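Local atomic coordinates of 3,4-dihydroxybenzoate decarboxylase (Enterobacter cloacae, PDB entry 5NY5), a protein that probably catalyses the decarboxylation of 3,4-dihydroxybenzoate, and the reverse para-carboxylation of catechols, with prenylated flavin and a metal ion. Residues A[116-129]-A[304-316]. Numbering follows the deposited sequence.
Sequences PCQEQVFYADDPDF and IKVKAVTMRNHAI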
# COMPACT_ATOMS: atom_id res chain seq x y z
N PRO A 116 -51.17 36.32 -11.78
CA PRO A 116 -51.19 35.94 -13.20
C PRO A 116 -51.26 34.45 -13.42
O PRO A 116 -51.79 34.00 -14.44
CB PRO A 116 -49.89 36.53 -13.74
CG PRO A 116 -49.55 37.63 -12.80
CD PRO A 116 -50.03 37.20 -11.46
N CYS A 117 -50.74 33.66 -12.48
CA CYS A 117 -50.78 32.21 -12.63
C CYS A 117 -52.20 31.70 -12.77
O CYS A 117 -52.43 30.68 -13.42
CB CYS A 117 -50.08 31.54 -11.44
SG CYS A 117 -51.01 31.55 -9.90
N GLN A 118 -53.18 32.40 -12.19
CA GLN A 118 -54.57 31.95 -12.21
C GLN A 118 -55.39 32.65 -13.30
O GLN A 118 -56.61 32.81 -13.15
CB GLN A 118 -55.21 32.15 -10.84
CG GLN A 118 -54.60 31.28 -9.76
CD GLN A 118 -55.30 31.41 -8.43
OE1 GLN A 118 -56.15 32.28 -8.24
NE2 GLN A 118 -54.95 30.54 -7.49
N GLU A 119 -54.75 33.06 -14.40
CA GLU A 119 -55.50 33.61 -15.52
C GLU A 119 -56.33 32.55 -16.23
O GLU A 119 -57.31 32.90 -16.91
CB GLU A 119 -54.55 34.28 -16.52
CG GLU A 119 -53.97 35.60 -16.04
CD GLU A 119 -52.82 36.09 -16.90
OE1 GLU A 119 -52.47 35.38 -17.87
OE2 GLU A 119 -52.28 37.17 -16.62
N GLN A 120 -55.96 31.28 -16.11
CA GLN A 120 -56.76 30.16 -16.59
C GLN A 120 -56.89 29.14 -15.47
O GLN A 120 -55.99 28.98 -14.65
CB GLN A 120 -56.13 29.48 -17.81
CG GLN A 120 -55.91 30.36 -19.02
CD GLN A 120 -55.31 29.59 -20.19
OE1 GLN A 120 -54.24 29.94 -20.68
NE2 GLN A 120 -56.00 28.55 -20.62
N VAL A 121 -58.03 28.46 -15.44
CA VAL A 121 -58.29 27.43 -14.45
C VAL A 121 -58.95 26.24 -15.14
O VAL A 121 -59.94 26.41 -15.85
CB VAL A 121 -59.17 27.94 -13.29
CG1 VAL A 121 -59.56 26.79 -12.38
CG2 VAL A 121 -58.44 29.01 -12.49
N PHE A 122 -58.40 25.05 -14.92
CA PHE A 122 -58.96 23.80 -15.44
C PHE A 122 -59.21 22.88 -14.26
O PHE A 122 -58.26 22.38 -13.65
CB PHE A 122 -58.02 23.15 -16.45
CG PHE A 122 -57.86 23.92 -17.74
CD1 PHE A 122 -57.02 25.01 -17.81
CD2 PHE A 122 -58.55 23.54 -18.87
CE1 PHE A 122 -56.87 25.72 -18.98
CE2 PHE A 122 -58.40 24.24 -20.05
CZ PHE A 122 -57.56 25.33 -20.11
N TYR A 123 -60.48 22.65 -13.94
CA TYR A 123 -60.83 21.74 -12.85
C TYR A 123 -60.84 20.30 -13.35
O TYR A 123 -61.27 20.02 -14.47
CB TYR A 123 -62.19 22.11 -12.26
CG TYR A 123 -62.21 23.44 -11.55
CD1 TYR A 123 -61.67 23.59 -10.29
CD2 TYR A 123 -62.79 24.55 -12.16
CE1 TYR A 123 -61.70 24.81 -9.64
CE2 TYR A 123 -62.82 25.78 -11.52
CZ TYR A 123 -62.28 25.90 -10.26
OH TYR A 123 -62.31 27.12 -9.62
N ALA A 124 -60.37 19.39 -12.50
CA ALA A 124 -60.27 17.99 -12.87
C ALA A 124 -61.59 17.24 -12.76
O ALA A 124 -61.68 16.11 -13.25
CB ALA A 124 -59.21 17.29 -12.01
N ASP A 125 -62.61 17.82 -12.13
CA ASP A 125 -63.90 17.17 -12.05
C ASP A 125 -64.64 17.16 -13.38
O ASP A 125 -65.65 16.45 -13.51
CB ASP A 125 -64.77 17.82 -10.97
CG ASP A 125 -64.76 19.34 -11.05
OD1 ASP A 125 -64.49 19.87 -12.14
OD2 ASP A 125 -65.03 19.99 -10.02
N ASP A 126 -64.18 17.93 -14.36
CA ASP A 126 -64.76 17.87 -15.69
C ASP A 126 -64.47 16.50 -16.31
O ASP A 126 -63.31 16.05 -16.28
CB ASP A 126 -64.19 18.98 -16.57
CG ASP A 126 -64.88 19.07 -17.92
OD1 ASP A 126 -64.66 18.18 -18.77
OD2 ASP A 126 -65.63 20.04 -18.13
N PRO A 127 -65.46 15.81 -16.87
CA PRO A 127 -65.20 14.48 -17.44
C PRO A 127 -64.32 14.51 -18.67
O PRO A 127 -63.67 13.50 -18.97
CB PRO A 127 -66.61 13.96 -17.77
CG PRO A 127 -67.43 15.19 -17.95
CD PRO A 127 -66.88 16.20 -16.98
N ASP A 128 -64.27 15.63 -19.39
CA ASP A 128 -63.39 15.77 -20.55
C ASP A 128 -62.00 16.27 -20.17
O ASP A 128 -61.19 16.55 -21.06
CB ASP A 128 -64.02 16.70 -21.58
CG ASP A 128 -65.30 16.14 -22.17
OD1 ASP A 128 -65.34 14.92 -22.45
OD2 ASP A 128 -66.27 16.91 -22.34
N PHE A 129 -61.72 16.40 -18.88
CA PHE A 129 -60.40 16.83 -18.44
C PHE A 129 -59.36 15.75 -18.73
O PHE A 129 -59.61 14.56 -18.53
CB PHE A 129 -60.41 17.16 -16.95
CG PHE A 129 -59.07 17.57 -16.40
CD1 PHE A 129 -58.24 16.64 -15.80
CD2 PHE A 129 -58.65 18.88 -16.49
CE1 PHE A 129 -57.01 17.01 -15.30
CE2 PHE A 129 -57.42 19.26 -15.99
CZ PHE A 129 -56.60 18.32 -15.39
N ILE A 304 -50.02 11.53 -7.06
CA ILE A 304 -50.66 12.84 -6.93
C ILE A 304 -51.90 12.84 -7.80
O ILE A 304 -51.82 12.65 -9.02
CB ILE A 304 -49.70 13.98 -7.32
CG1 ILE A 304 -48.73 14.27 -6.18
CG2 ILE A 304 -50.49 15.23 -7.67
CD1 ILE A 304 -47.98 15.57 -6.34
N LYS A 305 -53.06 13.04 -7.18
CA LYS A 305 -54.33 13.17 -7.88
C LYS A 305 -54.60 14.66 -8.07
O LYS A 305 -54.88 15.37 -7.09
CB LYS A 305 -55.45 12.50 -7.10
CG LYS A 305 -56.75 12.33 -7.87
CD LYS A 305 -56.76 11.04 -8.67
CE LYS A 305 -58.16 10.70 -9.14
NZ LYS A 305 -58.22 9.40 -9.87
N VAL A 306 -54.51 15.14 -9.31
CA VAL A 306 -54.67 16.56 -9.57
C VAL A 306 -56.14 16.94 -9.44
O VAL A 306 -57.03 16.22 -9.91
CB VAL A 306 -54.11 16.93 -10.95
CG1 VAL A 306 -54.73 16.07 -12.03
CG2 VAL A 306 -54.34 18.40 -11.24
N LYS A 307 -56.40 18.06 -8.78
CA LYS A 307 -57.74 18.62 -8.68
C LYS A 307 -57.98 19.77 -9.64
O LYS A 307 -59.09 19.92 -10.15
CB LYS A 307 -58.02 19.09 -7.25
CG LYS A 307 -57.95 17.98 -6.21
CD LYS A 307 -58.92 16.86 -6.56
CE LYS A 307 -58.82 15.72 -5.56
NZ LYS A 307 -59.73 14.60 -5.92
N ALA A 308 -56.95 20.57 -9.91
CA ALA A 308 -57.08 21.67 -10.85
C ALA A 308 -55.71 21.99 -11.43
O ALA A 308 -54.68 21.85 -10.76
CB ALA A 308 -57.66 22.92 -10.18
N VAL A 309 -55.71 22.40 -12.70
CA VAL A 309 -54.52 22.94 -13.35
C VAL A 309 -54.76 24.42 -13.58
O VAL A 309 -55.86 24.84 -13.94
CB VAL A 309 -54.21 22.22 -14.68
CG1 VAL A 309 -52.89 22.70 -15.25
CG2 VAL A 309 -54.17 20.72 -14.46
N THR A 310 -53.71 25.22 -13.36
CA THR A 310 -53.84 26.67 -13.29
C THR A 310 -52.65 27.30 -14.00
O THR A 310 -51.50 26.99 -13.67
CB THR A 310 -53.92 27.12 -11.83
OG1 THR A 310 -55.28 27.06 -11.39
CG2 THR A 310 -53.40 28.52 -11.65
N MSE A 311 -52.93 28.16 -14.98
CA MSE A 311 -51.87 28.75 -15.79
C MSE A 311 -52.25 30.13 -16.32
O MSE A 311 -53.43 30.48 -16.38
CB MSE A 311 -51.50 27.83 -16.95
CG MSE A 311 -52.67 27.43 -17.83
SE MSE A 311 -52.18 26.04 -19.11
CE MSE A 311 -52.19 27.11 -20.75
N ARG A 312 -51.25 30.93 -16.69
CA ARG A 312 -51.52 32.22 -17.29
C ARG A 312 -51.77 32.07 -18.78
O ARG A 312 -51.65 30.99 -19.36
CB ARG A 312 -50.36 33.20 -17.04
CG ARG A 312 -49.02 32.58 -16.71
CD ARG A 312 -47.91 33.61 -16.89
NE ARG A 312 -47.50 34.24 -15.64
CZ ARG A 312 -46.83 35.39 -15.58
NH1 ARG A 312 -46.48 35.90 -14.40
NH2 ARG A 312 -46.53 36.05 -16.69
N ASN A 313 -52.15 33.19 -19.41
CA ASN A 313 -52.43 33.19 -20.84
C ASN A 313 -51.17 32.86 -21.62
O ASN A 313 -50.13 33.50 -21.44
CB ASN A 313 -52.98 34.55 -21.26
CG ASN A 313 -54.36 34.83 -20.70
OD1 ASN A 313 -55.09 33.91 -20.33
ND2 ASN A 313 -54.73 36.10 -20.65
N HIS A 314 -51.28 31.86 -22.50
CA HIS A 314 -50.15 31.37 -23.30
C HIS A 314 -49.01 30.92 -22.39
O HIS A 314 -47.87 31.37 -22.49
CB HIS A 314 -49.69 32.44 -24.29
CG HIS A 314 -48.96 31.89 -25.48
ND1 HIS A 314 -48.10 32.64 -26.24
CD2 HIS A 314 -48.97 30.65 -26.03
CE1 HIS A 314 -47.61 31.89 -27.22
NE2 HIS A 314 -48.12 30.68 -27.11
N ALA A 315 -49.35 30.00 -21.49
CA ALA A 315 -48.43 29.60 -20.43
C ALA A 315 -47.20 28.90 -20.99
O ALA A 315 -47.30 28.02 -21.84
CB ALA A 315 -49.14 28.68 -19.43
N ILE A 316 -46.03 29.31 -20.51
CA ILE A 316 -44.78 28.69 -20.89
C ILE A 316 -44.56 27.46 -20.02
O ILE A 316 -44.67 27.52 -18.79
CB ILE A 316 -43.61 29.68 -20.74
CG1 ILE A 316 -43.82 30.89 -21.66
CG2 ILE A 316 -42.29 29.00 -21.04
CD1 ILE A 316 -42.86 32.02 -21.39
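Phe122 and Val309 form an antiparallel hydrogen-bonded pair at the middle of this contact. Phe122 N gives a hydrogen bond to Val309 O, and Val309 N returns one to Phe122 O; both are 2.7 Å long and fairly straight. The N-to-C directions of strands 120-123 and 304-311 are 163° apart, close to antiparallel. Gln120 and Met311 (a selenomethionine) form the next such pair, and Ala124 N hydrogen-bonds to Lys307 O just past the strand end.

Packing is tight on the face that carries Phe122 and Val309. Phe129 returns to this face after two type I turns, 123-126 and 126-129. With its CG anti to the backbone N (chi1 178°), its ring reaches back to strand 304-311. Val309 CG2 meets the ring edge, 3.5 Å from Phe129 CZ. Val306 CG1 lies 4.1 Å from Phe129 CE1. Leu134 of helix 131-134 packs against Phe122, Phe129 and Val309.

The other face holds Val121, Tyr123, Ala308 and Thr310, and its outer part is looser. Tyr123 is exposed and touches Ala308 only lightly, CD1 to CB at 4.1 Å. Val121 CG1 lies over one face of the Tyr123 ring. Thr310 is buried; its CG2 packs on Gln118 CG at 3.6 Å.

Beyond the strand, Glu119 is on the solvent side. Its OE1 takes a nearly straight hydrogen bond from Asn313 N (2.7 Å, 174°), which ties the loop after the strand to 116-119. Pro116 CB sits over one face of the Arg312 guanidinium, 3.5 Å from NH1. Arg312 NE hydrogen-bonds to Ala261 O.

The arrangement is a short antiparallel edge pairing. It adds strand 120-123 to the antiparallel sheet of the UbiD-family Rift-related, FMN-binding-type domain, away from the flavin and metal sites.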